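Local coordinates for protein esterase (Uncultured bacterium, PDB 5EGN) that hydrolyses N-acyl homoserine lactones, the signal molecules of bacterial quorum sensing, and is classed as a carboxylesterase with the alpha/beta hydrolase fold, at residues G32-F37 and G241-L246; A149-S154 and Q245-S250; S67-A72 and A99-L104; S118-G123 and W193-R198. The protein carries 2 engineered substitutions. All blocks are in the same frame, centred on the assembly; numbering follows the deposited sequence.

Contact 1 of 4, residues G32-F37 and G241-L246; sequences GGIWYF and GHFYQL
Q245 lays its terminal amide over one face of the W35 indole, NE2 standing 3.4 Å above the ring plane and displaced toward the rim, where CZ3 and CH2 are its nearest atoms. Amide and ring planes are 30° apart, so the amide lies tilted over the indole, and CG2 of I34 covers part of the same face. Q245 CG, set between its backbone N and carbonyl carbon (chi1 78°), rests 3.7 Å from W35 CZ3, and the bend at chi2 then carries the amide group over the ring. NE2 gains a hydrogen-bond partner in N92 OD1. I34 points CG1 anti to the backbone N (chi1 -159°), and CD1 continues outward, 3.6 Å from Q245 NE2 and 4.0 Å from F243 CD1; its side chain crosses those of Q245 and F243 at about a right angle. L246 uses both methyls: CD1 packs 3.6 Å from I34 CG1, while CD2 meets the F37 ring edge-on, in its plane, 4.0 Å from ring atom CD2. Beyond them, Y36 of the second subunit packs on I34 and F37 of that subunit on L246. The packing, largely apolar, joins the 3-10 turn at 32-34 and the residues after it to the start of helix 244-247, close to the dimer contact. Just before that helix, H242 bonds D214 through ND1 and touches S93 of a GxSxG elbow sequence, consistent with the Ser-His-Asp catalytic triad of alpha/beta hydrolases.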
loop_
_atom_site.group_PDB
_atom_site.type_symbol
_atom_site.label_atom_id
_atom_site.label_comp_id
_atom_site.label_asym_id
_atom_site.label_seq_id
_atom_site.Cartn_x
_atom_site.Cartn_y
_atom_site.Cartn_z
ATOM N N GLY A 32 4.710 0.131 -5.995
ATOM C CA GLY A 32 4.523 -1.152 -5.340
ATOM C C GLY A 32 3.350 -1.226 -4.378
ATOM O O GLY A 32 2.812 -2.310 -4.123
ATOM N N GLY A 33 2.947 -0.072 -3.855
ATOM C CA GLY A 33 1.840 0.003 -2.918
ATOM C C GLY A 33 0.598 -0.704 -3.429
ATOM O O GLY A 33 -0.115 -1.346 -2.665
ATOM N N ILE A 34 0.361 -0.608 -4.736
ATOM C CA ILE A 34 -0.794 -1.234 -5.387
ATOM C C ILE A 34 -0.964 -2.725 -5.054
ATOM O O ILE A 34 -2.052 -3.277 -5.225
ATOM C CB ILE A 34 -0.711 -1.076 -6.932
ATOM C CG1 ILE A 34 -2.092 -1.230 -7.581
ATOM C CG2 ILE A 34 0.286 -2.061 -7.530
ATOM C CD1 ILE A 34 -2.105 -0.944 -9.066
ATOM N N TRP A 35 0.096 -3.369 -4.569
ATOM C CA TRP A 35 0.033 -4.793 -4.255
ATOM C C TRP A 35 -0.275 -5.072 -2.783
ATOM O O TRP A 35 -0.039 -6.189 -2.306
ATOM C CB TRP A 35 1.349 -5.470 -4.638
ATOM C CG TRP A 35 1.676 -5.366 -6.092
ATOM C CD1 TRP A 35 2.701 -4.664 -6.652
ATOM C CD2 TRP A 35 0.968 -5.981 -7.176
ATOM N NE1 TRP A 35 2.682 -4.810 -8.017
ATOM C CE2 TRP A 35 1.626 -5.613 -8.365
ATOM C CE3 TRP A 35 -0.156 -6.810 -7.257
ATOM C CZ2 TRP A 35 1.201 -6.043 -9.621
ATOM C CZ3 TRP A 35 -0.579 -7.237 -8.507
ATOM C CH2 TRP A 35 0.099 -6.853 -9.671
ATOM N N TYR A 36 -0.812 -4.072 -2.081
ATOM C CA TYR A 36 -1.024 -4.153 -0.634
ATOM C C TYR A 36 -1.835 -5.378 -0.225
ATOM O O TYR A 36 -1.514 -6.040 0.758
ATOM C CB TYR A 36 -1.713 -2.879 -0.109
ATOM C CG TYR A 36 -1.978 -2.918 1.385
ATOM C CD1 TYR A 36 -0.930 -2.835 2.294
ATOM C CD2 TYR A 36 -3.266 -3.069 1.883
ATOM C CE1 TYR A 36 -1.157 -2.892 3.656
ATOM C CE2 TYR A 36 -3.502 -3.127 3.249
ATOM C CZ TYR A 36 -2.443 -3.037 4.127
ATOM O OH TYR A 36 -2.666 -3.093 5.481
ATOM N N PHE A 37 -2.875 -5.688 -0.987
ATOM C CA PHE A 37 -3.741 -6.802 -0.623
ATOM C C PHE A 37 -3.184 -8.155 -1.057
ATOM O O PHE A 37 -3.699 -9.196 -0.650
ATOM C CB PHE A 37 -5.136 -6.615 -1.214
ATOM C CG PHE A 37 -5.876 -5.432 -0.664
ATOM C CD1 PHE A 37 -6.366 -5.440 0.632
ATOM C CD2 PHE A 37 -6.088 -4.313 -1.448
ATOM C CE1 PHE A 37 -7.050 -4.346 1.135
ATOM C CE2 PHE A 37 -6.771 -3.219 -0.953
ATOM C CZ PHE A 37 -7.253 -3.236 0.340
ATOM N N GLY A 241 -11.829 -3.908 -14.737
ATOM C CA GLY A 241 -11.081 -3.167 -15.738
ATOM C C GLY A 241 -9.598 -3.508 -15.722
ATOM O O GLY A 241 -9.215 -4.650 -15.970
ATOM N N HIS A 242 -8.762 -2.518 -15.417
ATOM C CA HIS A 242 -7.310 -2.663 -15.514
ATOM C C HIS A 242 -6.678 -3.195 -14.233
ATOM O O HIS A 242 -5.562 -3.712 -14.253
ATOM C CB HIS A 242 -6.674 -1.314 -15.872
ATOM C CG HIS A 242 -5.359 -1.426 -16.578
ATOM N ND1 HIS A 242 -5.212 -2.099 -17.774
ATOM C CD2 HIS A 242 -4.134 -0.937 -16.271
ATOM C CE1 HIS A 242 -3.953 -2.025 -18.166
ATOM N NE2 HIS A 242 -3.278 -1.325 -17.271
ATOM N N PHE A 243 -7.391 -3.076 -13.120
ATOM C CA PHE A 243 -6.800 -3.381 -11.823
ATOM C C PHE A 243 -7.563 -4.452 -11.052
ATOM O O PHE A 243 -8.193 -4.166 -10.037
ATOM C CB PHE A 243 -6.705 -2.104 -10.988
ATOM C CG PHE A 243 -6.172 -0.924 -11.750
ATOM C CD1 PHE A 243 -4.811 -0.765 -11.946
ATOM C CD2 PHE A 243 -7.036 0.024 -12.274
ATOM C CE1 PHE A 243 -4.321 0.320 -12.649
ATOM C CE2 PHE A 243 -6.552 1.110 -12.976
ATOM C CZ PHE A 243 -5.193 1.258 -13.166
ATOM N N TYR A 244 -7.484 -5.689 -11.534
ATOM C CA TYR A 244 -8.133 -6.826 -10.890
ATOM C C TYR A 244 -7.686 -6.990 -9.437
ATOM O O TYR A 244 -8.479 -7.375 -8.577
ATOM C CB TYR A 244 -7.841 -8.108 -11.677
ATOM C CG TYR A 244 -8.694 -9.301 -11.299
ATOM C CD1 TYR A 244 -9.899 -9.142 -10.627
ATOM C CD2 TYR A 244 -8.288 -10.592 -11.615
ATOM C CE1 TYR A 244 -10.675 -10.233 -10.282
ATOM C CE2 TYR A 244 -9.057 -11.687 -11.274
ATOM C CZ TYR A 244 -10.248 -11.503 -10.609
ATOM O OH TYR A 244 -11.015 -12.594 -10.269
ATOM N N GLN A 245 -6.421 -6.687 -9.163
ATOM C CA GLN A 245 -5.871 -6.882 -7.825
ATOM C C GLN A 245 -6.438 -5.875 -6.826
ATOM O O GLN A 245 -6.330 -6.066 -5.616
ATOM C CB GLN A 245 -4.341 -6.793 -7.848
ATOM C CG GLN A 245 -3.779 -5.382 -7.918
ATOM C CD GLN A 245 -3.630 -4.878 -9.339
ATOM O OE1 GLN A 245 -4.583 -4.880 -10.114
ATOM N NE2 GLN A 245 -2.423 -4.447 -9.689
ATOM N N LEU A 246 -7.047 -4.809 -7.336
ATOM C CA LEU A 246 -7.669 -3.803 -6.479
ATOM C C LEU A 246 -9.193 -3.844 -6.556
ATOM O O LEU A 246 -9.878 -3.602 -5.561
ATOM C CB LEU A 246 -7.174 -2.403 -6.844
ATOM C CG LEU A 246 -5.825 -1.975 -6.266
ATOM C CD1 LEU A 246 -5.534 -0.527 -6.625
ATOM C CD2 LEU A 246 -5.805 -2.174 -4.760
#

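Contact 2 of 4, residues A149-S154 and Q245-S250; sequences AVSARS and QLERPS
The carboxylate of E247 is received by the turn that starts helix 152-157. S154 OG donates to OE2 at a modelled 2.4 Å, too short to be taken literally at this resolution. The backbone N of S151 adds a weak but straight bond to the same oxygen, 3.4 Å from OE2 with an N-H...O angle of 169°. E247 reaches this far because its chain is extended beyond CG (chi2 -177°). Around this first shell, S151 OG caps the helix by accepting from S154 N at 3.1 Å, and it is itself hydrogen-bonded to D239 O. The other carboxylate oxygen, OE1, turns back to the backbone N atoms of G241 and F243, so OE2 is held from the 149-154 side and OE1 by backbone N-H groups just ahead of Q245; together they would be expected to stabilise the negative charge. At the outer edge two arginines come close, R153 NE lying 3.6 Å from R248 NH1 with the guanidinium planes 79° apart. The salt bridge of R248 to E251 probably eases this repulsion. Helix 159-168 packs against both segments through I161, which touches V150, L246 and E247, while strand 233-237 leads toward D239; E247 therefore ties the end of helix 244-247 to the helix-capping turn before helix 152-157.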
loop_
_atom_site.group_PDB
_atom_site.type_symbol
_atom_site.label_atom_id
_atom_site.label_comp_id
_atom_site.label_asym_id
_atom_site.label_seq_id
_atom_site.Cartn_x
_atom_site.Cartn_y
_atom_site.Cartn_z
ATOM N N ALA A 149 -10.205 2.476 -17.374
ATOM C CA ALA A 149 -9.354 1.494 -16.708
ATOM C C ALA A 149 -10.086 0.750 -15.597
ATOM O O ALA A 149 -9.598 -0.263 -15.095
ATOM C CB ALA A 149 -8.114 2.171 -16.149
ATOM N N VAL A 150 -11.249 1.256 -15.205
ATOM C CA VAL A 150 -12.035 0.607 -14.165
ATOM C C VAL A 150 -13.443 0.302 -14.660
ATOM O O VAL A 150 -13.991 1.028 -15.488
ATOM C CB VAL A 150 -12.110 1.469 -12.889
ATOM C CG1 VAL A 150 -10.775 1.454 -12.158
ATOM C CG2 VAL A 150 -12.524 2.892 -13.228
ATOM N N SER A 151 -14.023 -0.780 -14.153
ATOM C CA SER A 151 -15.364 -1.178 -14.556
ATOM C C SER A 151 -16.407 -0.246 -13.956
ATOM O O SER A 151 -16.112 0.515 -13.033
ATOM C CB SER A 151 -15.649 -2.623 -14.142
ATOM O OG SER A 151 -15.787 -2.735 -12.737
ATOM N N ALA A 152 -17.623 -0.306 -14.487
ATOM C CA ALA A 152 -18.725 0.497 -13.977
ATOM C C ALA A 152 -19.044 0.104 -12.539
ATOM O O ALA A 152 -19.306 0.958 -11.690
ATOM C CB ALA A 152 -19.955 0.338 -14.861
ATOM N N ARG A 153 -19.006 -1.200 -12.277
ATOM C CA ARG A 153 -19.245 -1.736 -10.943
ATOM C C ARG A 153 -18.202 -1.218 -9.958
ATOM O O ARG A 153 -18.515 -0.919 -8.805
ATOM C CB ARG A 153 -19.234 -3.263 -10.985
ATOM C CG ARG A 153 -19.622 -3.950 -9.689
ATOM C CD ARG A 153 -19.664 -5.450 -9.906
ATOM N NE ARG A 153 -19.866 -6.198 -8.670
ATOM C CZ ARG A 153 -20.826 -7.102 -8.498
ATOM N NH1 ARG A 153 -21.673 -7.368 -9.484
ATOM N NH2 ARG A 153 -20.940 -7.740 -7.341
ATOM N N SER A 154 -16.962 -1.109 -10.425
ATOM C CA SER A 154 -15.882 -0.568 -9.608
ATOM C C SER A 154 -16.066 0.927 -9.382
ATOM O O SER A 154 -15.780 1.435 -8.301
ATOM C CB SER A 154 -14.525 -0.841 -10.257
ATOM O OG SER A 154 -14.241 -2.229 -10.276
ATOM N N GLN A 245 -6.421 -6.687 -9.163
ATOM C CA GLN A 245 -5.871 -6.882 -7.825
ATOM C C GLN A 245 -6.438 -5.875 -6.826
ATOM O O GLN A 245 -6.330 -6.066 -5.616
ATOM C CB GLN A 245 -4.341 -6.793 -7.848
ATOM C CG GLN A 245 -3.779 -5.382 -7.918
ATOM C CD GLN A 245 -3.630 -4.878 -9.339
ATOM O OE1 GLN A 245 -4.583 -4.880 -10.114
ATOM N NE2 GLN A 245 -2.423 -4.447 -9.689
ATOM N N LEU A 246 -7.047 -4.809 -7.336
ATOM C CA LEU A 246 -7.669 -3.803 -6.479
ATOM C C LEU A 246 -9.193 -3.844 -6.556
ATOM O O LEU A 246 -9.878 -3.602 -5.561
ATOM C CB LEU A 246 -7.174 -2.403 -6.844
ATOM C CG LEU A 246 -5.825 -1.975 -6.266
ATOM C CD1 LEU A 246 -5.534 -0.527 -6.625
ATOM C CD2 LEU A 246 -5.805 -2.174 -4.760
ATOM N N GLU A 247 -9.720 -4.144 -7.738
ATOM C CA GLU A 247 -11.164 -4.156 -7.952
ATOM C C GLU A 247 -11.827 -5.340 -7.249
ATOM O O GLU A 247 -12.863 -5.186 -6.602
ATOM C CB GLU A 247 -11.478 -4.173 -9.450
ATOM C CG GLU A 247 -11.052 -2.896 -10.171
ATOM C CD GLU A 247 -11.438 -2.891 -11.637
ATOM O OE1 GLU A 247 -10.529 -2.788 -12.489
ATOM O OE2 GLU A 247 -12.647 -2.976 -11.936
ATOM N N ARG A 248 -11.233 -6.521 -7.387
ATOM C CA ARG A 248 -11.700 -7.705 -6.669
ATOM C C ARG A 248 -10.509 -8.480 -6.110
ATOM O O ARG A 248 -10.190 -9.564 -6.596
ATOM C CB ARG A 248 -12.538 -8.608 -7.581
ATOM C CG ARG A 248 -13.699 -7.905 -8.270
ATOM C CD ARG A 248 -14.627 -8.890 -8.963
ATOM N NE ARG A 248 -15.364 -9.708 -8.005
ATOM C CZ ARG A 248 -16.484 -9.321 -7.401
ATOM N NH1 ARG A 248 -16.997 -8.125 -7.653
ATOM N NH2 ARG A 248 -17.089 -10.130 -6.542
ATOM N N PRO A 249 -9.853 -7.923 -5.077
ATOM C CA PRO A 249 -8.572 -8.411 -4.545
ATOM C C PRO A 249 -8.554 -9.886 -4.139
ATOM O O PRO A 249 -7.624 -10.598 -4.515
ATOM C CB PRO A 249 -8.348 -7.519 -3.320
ATOM C CG PRO A 249 -9.106 -6.276 -3.618
ATOM C CD PRO A 249 -10.332 -6.742 -4.338
ATOM N N SER A 250 -9.553 -10.331 -3.382
ATOM C CA SER A 250 -9.587 -11.711 -2.897
ATOM C C SER A 250 -9.681 -12.727 -4.035
ATOM O O SER A 250 -9.053 -13.786 -3.986
ATOM C CB SER A 250 -10.753 -11.907 -1.927
ATOM O OG SER A 250 -10.481 -11.304 -0.674
#

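Contact 3 of 4, residues S67-A72 and A99-L104; sequences SIMEHA and AMQLNL
Q101 extends from helix 94-105 across the first turn of helix 68-81, and its side chain carries most of the contact. CB packs 3.7 Å from I68 CG2. CG stands anti to the backbone N (chi1 -163°), which brings it 3.9 Å from both CA and CG of M69; the methyl CB of A72 lies somewhat farther from it, at 4.4 Å. A bend at chi2 (63°) then carries CD alongside M69, 3.8 Å from its CG. At the tip, OE1 faces the M69 methyl CE at 3.8 Å and accepts a hydrogen bond from W193 NE1, whereas NE2 is only weakly bonded to D105. A72 CB meanwhile approaches the backbone N of L102. The two helix segments run nearly perpendicular, their axes at 79° and 8.6 Å apart at closest approach. S67 and E70 form a capping box that fixes the start of the helix bearing I68 and M69. Chemically, then, the aliphatic stem of a buried glutamine serves as packing surface between two crossing helices, its amide oxygen is satisfied by an indole N-H from a third part of the chain, and the bond to that indole probably fixes which way the amide faces.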
loop_
_atom_site.group_PDB
_atom_site.type_symbol
_atom_site.label_atom_id
_atom_site.label_comp_id
_atom_site.label_asym_id
_atom_site.label_seq_id
_atom_site.Cartn_x
_atom_site.Cartn_y
_atom_site.Cartn_z
ATOM N N SER A 67 13.614 1.651 -21.350
ATOM C CA SER A 67 13.239 0.518 -22.181
ATOM C C SER A 67 12.786 -0.608 -21.265
ATOM O O SER A 67 13.191 -0.670 -20.104
ATOM C CB SER A 67 14.401 0.065 -23.065
ATOM O OG SER A 67 15.452 -0.482 -22.289
ATOM N N ILE A 68 11.944 -1.494 -21.784
ATOM C CA ILE A 68 11.450 -2.619 -21.004
ATOM C C ILE A 68 12.605 -3.544 -20.620
ATOM O O ILE A 68 12.585 -4.181 -19.564
ATOM C CB ILE A 68 10.372 -3.400 -21.779
ATOM C CG1 ILE A 68 9.251 -2.454 -22.209
ATOM C CG2 ILE A 68 9.798 -4.520 -20.934
ATOM C CD1 ILE A 68 8.561 -1.767 -21.054
ATOM N N MET A 69 13.623 -3.591 -21.474
ATOM C CA MET A 69 14.810 -4.393 -21.209
ATOM C C MET A 69 15.557 -3.879 -19.979
ATOM O O MET A 69 16.017 -4.659 -19.145
ATOM C CB MET A 69 15.741 -4.398 -22.423
ATOM C CG MET A 69 15.087 -4.845 -23.722
ATOM S SD MET A 69 14.270 -3.496 -24.598
ATOM C CE MET A 69 13.610 -4.363 -26.018
ATOM N N GLU A 70 15.669 -2.558 -19.872
ATOM C CA GLU A 70 16.341 -1.935 -18.735
ATOM C C GLU A 70 15.569 -2.165 -17.432
ATOM O O GLU A 70 16.168 -2.418 -16.380
ATOM C CB GLU A 70 16.541 -0.440 -18.996
ATOM C CG GLU A 70 17.701 -0.148 -19.948
ATOM C CD GLU A 70 17.675 1.263 -20.499
ATOM O OE1 GLU A 70 16.649 1.646 -21.102
ATOM O OE2 GLU A 70 18.683 1.986 -20.341
ATOM N N HIS A 71 14.243 -2.074 -17.510
ATOM C CA HIS A 71 13.374 -2.421 -16.388
ATOM C C HIS A 71 13.624 -3.859 -15.940
ATOM O O HIS A 71 13.770 -4.148 -14.741
ATOM C CB HIS A 71 11.901 -2.247 -16.769
ATOM C CG HIS A 71 11.415 -0.833 -16.705
ATOM N ND1 HIS A 71 11.388 -0.107 -15.534
ATOM C CD2 HIS A 71 10.911 -0.018 -17.662
ATOM C CE1 HIS A 71 10.900 1.096 -15.774
ATOM N NE2 HIS A 71 10.604 1.176 -17.059
ATOM N N ALA A 72 13.668 -4.754 -16.922
ATOM C CA ALA A 72 13.928 -6.165 -16.674
ATOM C C ALA A 72 15.272 -6.357 -15.981
ATOM O O ALA A 72 15.401 -7.194 -15.089
ATOM C CB ALA A 72 13.881 -6.949 -17.975
ATOM N N ALA A 99 7.869 -8.577 -17.376
ATOM C CA ALA A 99 7.917 -10.017 -17.150
ATOM C C ALA A 99 8.181 -10.788 -18.445
ATOM O O ALA A 99 8.967 -11.737 -18.462
ATOM C CB ALA A 99 6.621 -10.493 -16.508
ATOM N N MET A 100 7.523 -10.379 -19.527
ATOM C CA MET A 100 7.699 -11.039 -20.821
ATOM C C MET A 100 9.122 -10.856 -21.351
ATOM O O MET A 100 9.763 -11.816 -21.801
ATOM C CB MET A 100 6.678 -10.513 -21.833
ATOM C CG MET A 100 5.263 -11.032 -21.601
ATOM S SD MET A 100 4.079 -10.584 -22.889
ATOM C CE MET A 100 3.756 -8.870 -22.483
ATOM N N GLN A 101 9.611 -9.621 -21.289
ATOM C CA GLN A 101 10.988 -9.316 -21.656
ATOM C C GLN A 101 11.953 -10.147 -20.817
ATOM O O GLN A 101 12.994 -10.594 -21.300
ATOM C CB GLN A 101 11.274 -7.825 -21.472
ATOM C CG GLN A 101 12.518 -7.348 -22.188
ATOM C CD GLN A 101 12.403 -7.492 -23.688
ATOM O OE1 GLN A 101 11.488 -6.949 -24.307
ATOM N NE2 GLN A 101 13.322 -8.242 -24.282
ATOM N N LEU A 102 11.589 -10.354 -19.555
ATOM C CA LEU A 102 12.394 -11.155 -18.643
ATOM C C LEU A 102 12.408 -12.617 -19.079
ATOM O O LEU A 102 13.420 -13.300 -18.936
ATOM C CB LEU A 102 11.865 -11.022 -17.212
ATOM C CG LEU A 102 12.771 -11.469 -16.062
ATOM C CD1 LEU A 102 12.478 -10.642 -14.824
ATOM C CD2 LEU A 102 12.588 -12.946 -15.758
ATOM N N ASN A 103 11.284 -13.095 -19.604
ATOM C CA ASN A 103 11.219 -14.443 -20.160
ATOM C C ASN A 103 12.080 -14.565 -21.410
ATOM O O ASN A 103 12.638 -15.626 -21.697
ATOM C CB ASN A 103 9.776 -14.830 -20.486
ATOM C CG ASN A 103 9.065 -15.470 -19.312
ATOM O OD1 ASN A 103 8.854 -16.682 -19.286
ATOM N ND2 ASN A 103 8.696 -14.657 -18.328
ATOM N N LEU A 104 12.183 -13.466 -22.152
ATOM C CA LEU A 104 12.994 -13.437 -23.365
ATOM C C LEU A 104 14.493 -13.456 -23.069
ATOM O O LEU A 104 15.235 -14.247 -23.653
ATOM C CB LEU A 104 12.645 -12.203 -24.202
ATOM C CG LEU A 104 11.714 -12.441 -25.393
ATOM C CD1 LEU A 104 10.549 -13.317 -24.989
ATOM C CD2 LEU A 104 11.214 -11.125 -25.970
#

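Contact 4 of 4, residues S118-G123 and W193-R198; sequences SGTGLG and WNIKDR
Two loops come together with their backbones closest at G121 and N194, CA to CA 4.4 Å, where W193 O accepts from G121 N at 3.0 Å. T120 does most of the side-chain work. Its OG1, anti to the backbone N (chi1 -171°), accepts from the backbone N of I195 at 2.8 Å, with an N-H...O angle of 162°, and turns a weak donor bond to W193 O. Its other branch, CG2, packs 3.7 Å from CG of K196, the two side chains slanting past one another. The W193 ring turns its edge to G119 O, the carbonyl just before T120, which lies near the ring plane 3.7 Å from CZ3, while I195 CG2 rests over one face of the indole; NE1 is bonded away to Q101. G121 takes a positive phi of 59°, and its bare CA is approached at 3.5 Å by both N194 ND2 and K196 NZ. Neither nitrogen can accept from the other; NZ finds its salt bridge in E124, and N194 OD1 accepts from K196 N at 3.1 Å, closing an Asx turn. A water molecule completes the junction, accepting from L122 N and donating to W193 O. The first loop follows strand 110-116 and the second precedes strand 206-211; the 69 residues between hold helices and no strand, as in the helical cap inserted into the core of many alpha/beta hydrolases. The contact would thus join the two ends of a probable cap insertion, near its base.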
loop_
_atom_site.group_PDB
_atom_site.type_symbol
_atom_site.label_atom_id
_atom_site.label_comp_id
_atom_site.label_asym_id
_atom_site.label_seq_id
_atom_site.Cartn_x
_atom_site.Cartn_y
_atom_site.Cartn_z
ATOM N N SER A 118 -2.260 -6.719 -19.818
ATOM C CA SER A 118 -1.114 -6.212 -20.561
ATOM C C SER A 118 -1.252 -6.480 -22.055
ATOM O O SER A 118 -2.290 -6.953 -22.521
ATOM C CB SER A 118 0.181 -6.833 -20.036
ATOM O OG SER A 118 1.313 -6.153 -20.547
ATOM N N GLY A 119 -0.194 -6.174 -22.800
ATOM C CA GLY A 119 -0.188 -6.344 -24.240
ATOM C C GLY A 119 1.159 -5.978 -24.832
ATOM O O GLY A 119 2.107 -5.683 -24.103
ATOM N N THR A 120 1.249 -5.998 -26.158
ATOM C CA THR A 120 2.472 -5.594 -26.842
ATOM C C THR A 120 2.127 -4.793 -28.092
ATOM O O THR A 120 1.050 -4.959 -28.665
ATOM C CB THR A 120 3.349 -6.810 -27.213
ATOM O OG1 THR A 120 4.622 -6.358 -27.688
ATOM C CG2 THR A 120 2.682 -7.653 -28.283
ATOM N N GLY A 121 3.041 -3.922 -28.508
ATOM C CA GLY A 121 2.762 -2.987 -29.583
ATOM C C GLY A 121 1.581 -2.119 -29.195
ATOM O O GLY A 121 0.677 -1.879 -29.995
ATOM N N LEU A 122 1.594 -1.658 -27.948
ATOM C CA LEU A 122 0.463 -0.943 -27.370
ATOM C C LEU A 122 0.199 0.374 -28.085
ATOM O O LEU A 122 -0.952 0.744 -28.316
ATOM C CB LEU A 122 0.706 -0.685 -25.882
ATOM C CG LEU A 122 -0.531 -0.589 -24.990
ATOM C CD1 LEU A 122 -1.147 -1.967 -24.795
ATOM C CD2 LEU A 122 -0.184 0.045 -23.653
ATOM N N GLY A 123 1.273 1.073 -28.434
ATOM C CA GLY A 123 1.175 2.384 -29.048
ATOM C C GLY A 123 0.399 2.418 -30.350
ATOM O O GLY A 123 -0.366 3.353 -30.592
ATOM N N TRP A 193 7.387 -0.667 -27.259
ATOM C CA TRP A 193 7.840 -2.041 -27.060
ATOM C C TRP A 193 6.931 -3.036 -27.772
ATOM O O TRP A 193 5.726 -3.071 -27.532
ATOM C CB TRP A 193 7.905 -2.361 -25.567
ATOM C CG TRP A 193 8.380 -3.739 -25.239
ATOM C CD1 TRP A 193 9.669 -4.189 -25.260
ATOM C CD2 TRP A 193 7.576 -4.844 -24.811
ATOM N NE1 TRP A 193 9.713 -5.509 -24.881
ATOM C CE2 TRP A 193 8.443 -5.933 -24.600
ATOM C CE3 TRP A 193 6.207 -5.016 -24.590
ATOM C CZ2 TRP A 193 7.983 -7.179 -24.179
ATOM C CZ3 TRP A 193 5.754 -6.252 -24.174
ATOM C CH2 TRP A 193 6.638 -7.318 -23.971
ATOM N N ASN A 194 7.516 -3.845 -28.650
ATOM C CA ASN A 194 6.739 -4.747 -29.491
ATOM C C ASN A 194 7.458 -6.074 -29.727
ATOM O O ASN A 194 8.515 -6.114 -30.354
ATOM C CB ASN A 194 6.427 -4.066 -30.826
ATOM C CG ASN A 194 5.364 -4.792 -31.625
ATOM O OD1 ASN A 194 5.268 -6.017 -31.592
ATOM N ND2 ASN A 194 4.557 -4.032 -32.354
ATOM N N ILE A 195 6.874 -7.158 -29.225
ATOM C CA ILE A 195 7.454 -8.487 -29.394
ATOM C C ILE A 195 6.440 -9.480 -29.957
ATOM O O ILE A 195 6.449 -10.660 -29.600
ATOM C CB ILE A 195 8.008 -9.044 -28.064
ATOM C CG1 ILE A 195 6.902 -9.139 -27.010
ATOM C CG2 ILE A 195 9.150 -8.179 -27.558
ATOM C CD1 ILE A 195 7.185 -10.159 -25.926
ATOM N N LYS A 196 5.573 -8.997 -30.843
ATOM C CA LYS A 196 4.550 -9.835 -31.469
ATOM C C LYS A 196 5.132 -11.091 -32.113
ATOM O O LYS A 196 4.553 -12.172 -32.016
ATOM C CB LYS A 196 3.776 -9.039 -32.523
ATOM C CG LYS A 196 2.847 -7.970 -31.965
ATOM C CD LYS A 196 2.211 -7.162 -33.089
ATOM C CE LYS A 196 1.152 -6.200 -32.566
ATOM N NZ LYS A 196 1.674 -4.823 -32.346
ATOM N N ASP A 197 6.280 -10.945 -32.760
ATOM C CA ASP A 197 6.897 -12.047 -33.489
ATOM C C ASP A 197 7.666 -12.991 -32.570
ATOM O O ASP A 197 7.993 -14.114 -32.952
ATOM C CB ASP A 197 7.831 -11.497 -34.568
ATOM C CG ASP A 197 8.718 -10.386 -34.050
ATOM O OD1 ASP A 197 8.253 -9.595 -33.200
ATOM O OD2 ASP A 197 9.883 -10.299 -34.491
ATOM N N ARG A 198 7.945 -12.530 -31.356
ATOM C CA ARG A 198 8.796 -13.274 -30.437
ATOM C C ARG A 198 8.011 -13.902 -29.288
ATOM O O ARG A 198 8.592 -14.529 -28.403
ATOM C CB ARG A 198 9.894 -12.355 -29.890
ATOM C CG ARG A 198 10.877 -11.875 -30.953
ATOM C CD ARG A 198 11.783 -10.763 -30.440
ATOM N NE ARG A 198 11.153 -9.446 -30.508
ATOM C CZ ARG A 198 11.744 -8.318 -30.127
ATOM N NH1 ARG A 198 12.980 -8.346 -29.646
ATOM N NH2 ARG A 198 11.101 -7.163 -30.223
HETATM O O HOH W 1 3.847 -1.991 -26.335
#

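Contacts 1 and 2 lie about 9 Å apart between centres and share Q245 and L246 at the start of helix 244-247; H242 and A149 connect them further. Contacts 3 and 4, about 12 Å apart between centres, meet through W193, whose indole packs on I68 and reaches Q101. The two groups stand about 21 to 27 Å from one another, centre to centre. Along the chain, contacts 3 and 4 close in turn within the span bridged by contact 1, whereas the segments of contacts 2 and 4 alternate. All four lie around one mixed sheet: contacts 1 and 2 tie the C-terminal part to the N-terminal loop and to the probable helical cap, contact 3 packs two core helices together, and contact 4 joins the cap's two ends.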